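Local coordinates for protein HTH-type transcriptional activator AmpR (PDB 3KOS) that regulates transcription of the AmpC beta-lactamase gene as a LysR-family activator, here represented by its effector-binding domain, at residues 60-65 with 183-188. Residues are numbered along the deposited sequence; the frame is centred on the assembly and turned at random.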
loop_
_atom_site.group_PDB
_atom_site.type_symbol
_atom_site.label_atom_id
_atom_site.label_comp_id
_atom_site.label_asym_id
_atom_site.label_seq_id
_atom_site.Cartn_x
_atom_site.Cartn_y
_atom_site.Cartn_z
ATOM N N ASP A 60 10.427 -3.949 17.779
ATOM C CA ASP A 60 10.018 -4.634 19.007
ATOM C C ASP A 60 8.904 -5.627 18.700
ATOM O O ASP A 60 9.001 -6.813 19.030
ATOM C CB ASP A 60 9.570 -3.612 20.058
ATOM C CG ASP A 60 10.714 -2.740 20.529
ATOM O OD1 ASP A 60 11.783 -3.305 20.856
ATOM O OD2 ASP A 60 10.563 -1.506 20.564
ATOM N N TYR A 61 7.849 -5.126 18.051
ATOM C CA TYR A 61 6.707 -5.929 17.652
ATOM C C TYR A 61 6.462 -5.805 16.149
ATOM O O TYR A 61 6.772 -4.778 15.545
ATOM C CB TYR A 61 5.439 -5.423 18.331
ATOM C CG TYR A 61 5.179 -5.952 19.728
ATOM C CD1 TYR A 61 5.355 -7.297 20.038
ATOM C CD2 TYR A 61 4.699 -5.108 20.718
ATOM C CE1 TYR A 61 5.081 -7.779 21.319
ATOM C CE2 TYR A 61 4.430 -5.579 21.990
ATOM C CZ TYR A 61 4.625 -6.909 22.283
ATOM O OH TYR A 61 4.340 -7.355 23.560
ATOM N N THR A 62 5.861 -6.841 15.581
ATOM C CA THR A 62 5.380 -6.819 14.199
ATOM C C THR A 62 3.886 -7.126 14.207
ATOM O O THR A 62 3.452 -8.113 14.800
ATOM C CB THR A 62 6.075 -7.905 13.371
ATOM O OG1 THR A 62 7.493 -7.718 13.435
ATOM C CG2 THR A 62 5.617 -7.853 11.913
ATOM N N ILE A 63 3.082 -6.279 13.574
ATOM C CA ILE A 63 1.681 -6.630 13.411
ATOM C C ILE A 63 1.534 -7.113 11.981
ATOM O O ILE A 63 1.981 -6.445 11.060
ATOM C CB ILE A 63 0.754 -5.462 13.720
ATOM C CG1 ILE A 63 0.831 -5.145 15.229
ATOM C CG2 ILE A 63 -0.670 -5.818 13.302
ATOM C CD1 ILE A 63 0.024 -3.920 15.658
ATOM N N ARG A 64 0.948 -8.296 11.813
ATOM C CA ARG A 64 0.969 -8.972 10.529
ATOM C C ARG A 64 -0.271 -9.824 10.308
ATOM O O ARG A 64 -1.012 -10.133 11.248
ATOM C CB ARG A 64 2.213 -9.865 10.452
ATOM C CG ARG A 64 2.174 -11.022 11.420
ATOM C CD ARG A 64 3.584 -11.403 11.864
ATOM N NE ARG A 64 4.461 -11.648 10.727
ATOM C CZ ARG A 64 5.760 -11.906 10.832
ATOM N NH1 ARG A 64 6.492 -12.113 9.742
ATOM N NH2 ARG A 64 6.326 -11.954 12.030
ATOM N N TYR A 65 -0.471 -10.224 9.055
ATOM C CA TYR A 65 -1.564 -11.105 8.677
ATOM C C TYR A 65 -1.006 -12.509 8.517
ATOM O O TYR A 65 0.022 -12.696 7.867
ATOM C CB TYR A 65 -2.141 -10.648 7.335
ATOM C CG TYR A 65 -3.198 -11.552 6.723
ATOM C CD1 TYR A 65 -2.840 -12.590 5.869
ATOM C CD2 TYR A 65 -4.552 -11.342 6.968
ATOM C CE1 TYR A 65 -3.798 -13.406 5.284
ATOM C CE2 TYR A 65 -5.524 -12.155 6.384
ATOM C CZ TYR A 65 -5.132 -13.181 5.537
ATOM O OH TYR A 65 -6.069 -13.995 4.952
ATOM N N TRP A 183 -2.257 -10.691 13.794
ATOM C CA TRP A 183 -1.515 -11.089 14.990
ATOM C C TRP A 183 -0.474 -10.043 15.329
ATOM O O TRP A 183 -0.013 -9.301 14.456
ATOM C CB TRP A 183 -0.766 -12.397 14.722
ATOM C CG TRP A 183 -1.642 -13.548 14.396
ATOM C CD1 TRP A 183 -2.220 -13.831 13.192
ATOM C CD2 TRP A 183 -2.032 -14.600 15.289
ATOM N NE1 TRP A 183 -2.958 -14.991 13.285
ATOM C CE2 TRP A 183 -2.858 -15.481 14.561
ATOM C CE3 TRP A 183 -1.768 -14.877 16.638
ATOM C CZ2 TRP A 183 -3.416 -16.624 15.131
ATOM C CZ3 TRP A 183 -2.325 -16.013 17.205
ATOM C CH2 TRP A 183 -3.141 -16.869 16.451
ATOM N N ILE A 184 -0.085 -9.990 16.598
ATOM C CA ILE A 184 1.098 -9.221 16.972
ATOM C C ILE A 184 2.196 -10.209 17.404
ATOM O O ILE A 184 1.935 -11.133 18.165
ATOM C CB ILE A 184 0.788 -8.173 18.076
ATOM C CG1 ILE A 184 2.008 -7.269 18.324
ATOM C CG2 ILE A 184 0.295 -8.844 19.357
ATOM C CD1 ILE A 184 1.684 -5.965 19.084
ATOM N N THR A 185 3.406 -10.031 16.901
ATOM C CA THR A 185 4.451 -11.023 17.130
ATOM C C THR A 185 5.759 -10.407 17.612
ATOM O O THR A 185 6.130 -9.303 17.204
ATOM C CB THR A 185 4.699 -11.914 15.869
ATOM O OG1 THR A 185 5.333 -11.156 14.829
ATOM C CG2 THR A 185 3.387 -12.468 15.350
ATOM N N ARG A 186 6.436 -11.133 18.501
ATOM C CA ARG A 186 7.747 -10.752 19.010
ATOM C C ARG A 186 8.693 -11.902 18.689
ATOM O O ARG A 186 8.369 -13.062 18.944
ATOM C CB ARG A 186 7.661 -10.562 20.541
ATOM C CG ARG A 186 8.982 -10.325 21.244
ATOM C CD ARG A 186 8.828 -10.369 22.783
ATOM N NE ARG A 186 8.315 -11.657 23.258
ATOM C CZ ARG A 186 9.091 -12.674 23.623
ATOM N NH1 ARG A 186 10.410 -12.552 23.576
ATOM N NH2 ARG A 186 8.553 -13.810 24.039
ATOM N N LEU A 187 9.847 -11.605 18.108
ATOM C CA LEU A 187 10.861 -12.648 17.954
ATOM C C LEU A 187 11.146 -13.193 19.342
ATOM O O LEU A 187 11.279 -12.425 20.285
ATOM C CB LEU A 187 12.146 -12.079 17.361
ATOM C CG LEU A 187 12.107 -11.760 15.869
ATOM C CD1 LEU A 187 13.473 -11.283 15.399
ATOM C CD2 LEU A 187 11.664 -12.994 15.090
ATOM N N GLN A 188 11.238 -14.508 19.476
ATOM C CA GLN A 188 11.501 -15.084 20.789
ATOM C C GLN A 188 12.806 -14.563 21.377
ATOM O O GLN A 188 12.965 -14.509 22.592
ATOM C CB GLN A 188 11.466 -16.613 20.747
ATOM C CG GLN A 188 10.062 -17.151 20.503
ATOM C CD GLN A 188 9.906 -18.619 20.850
ATOM O OE1 GLN A 188 10.806 -19.433 20.608
ATOM N NE2 GLN A 188 8.748 -18.971 21.412
HETATM O O HOH W 1 10.467 -8.797 17.639
HETATM O O HOH W 2 8.561 -8.990 15.750
#
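Ile-184 holds CG1 anti to its backbone N (chi1 -173°), and with chi2 extended its CD1 reaches one face of the Tyr-61 ring. Ile-184 CD1 lies 3.8 Å from the centroid of the Tyr-61 ring, offset toward CG and CD2, in a CH-pi contact. Ile-184 CG1 also packs on Ile-63 CG1 at 3.9 Å. The edge of the Tyr-61 ring runs past the carbonyl oxygen of Thr-185, and its CE1 meets CB of Arg-186.

The strands 61-65 and 183-187 are antiparallel neighbours with a marked twist, their axes at 141°. Thr-62 with Thr-185 and Arg-64 with Trp-183 are hydrogen-bonded pairs. Ile-63 with Ile-184 is the non-hydrogen-bonded pair between them. Of the four backbone hydrogen bonds, the one from Thr-185 N to Thr-62 O is the shortest, at 2.8 Å. Trp-183 N donates to Arg-64 O. This pairing belongs to the central mixed sheet of one alpha/beta lobe of the LysR-type effector-binding domain, which has the fold of periplasmic binding proteins. Strand 12-19 pairs with the other edge of 61-65. Helix 194-209 covers the face bearing Ile-63 and Ile-184, and Tyr-61 OH bonds to Ser-200 there.

On the face with Thr-62 and Thr-185, the Arg-64 chain bends at chi3 (-53°) and crosses Thr-185 at about a right angle. Arg-64 NH2 stands 3.1 Å from Thr-185 OG1, which lies at the edge of the guanidinium, near its plane. Trp-70 forms a cation-pi contact with Arg-64 and packs edge-to-face with Trp-183. Two waters continue the link between the strands. One donates to Thr-185 O and also hydrogen-bonds to Thr-62 OG1, 2.8 Å away. The other accepts from Leu-187 N and donates to Asp-60 O.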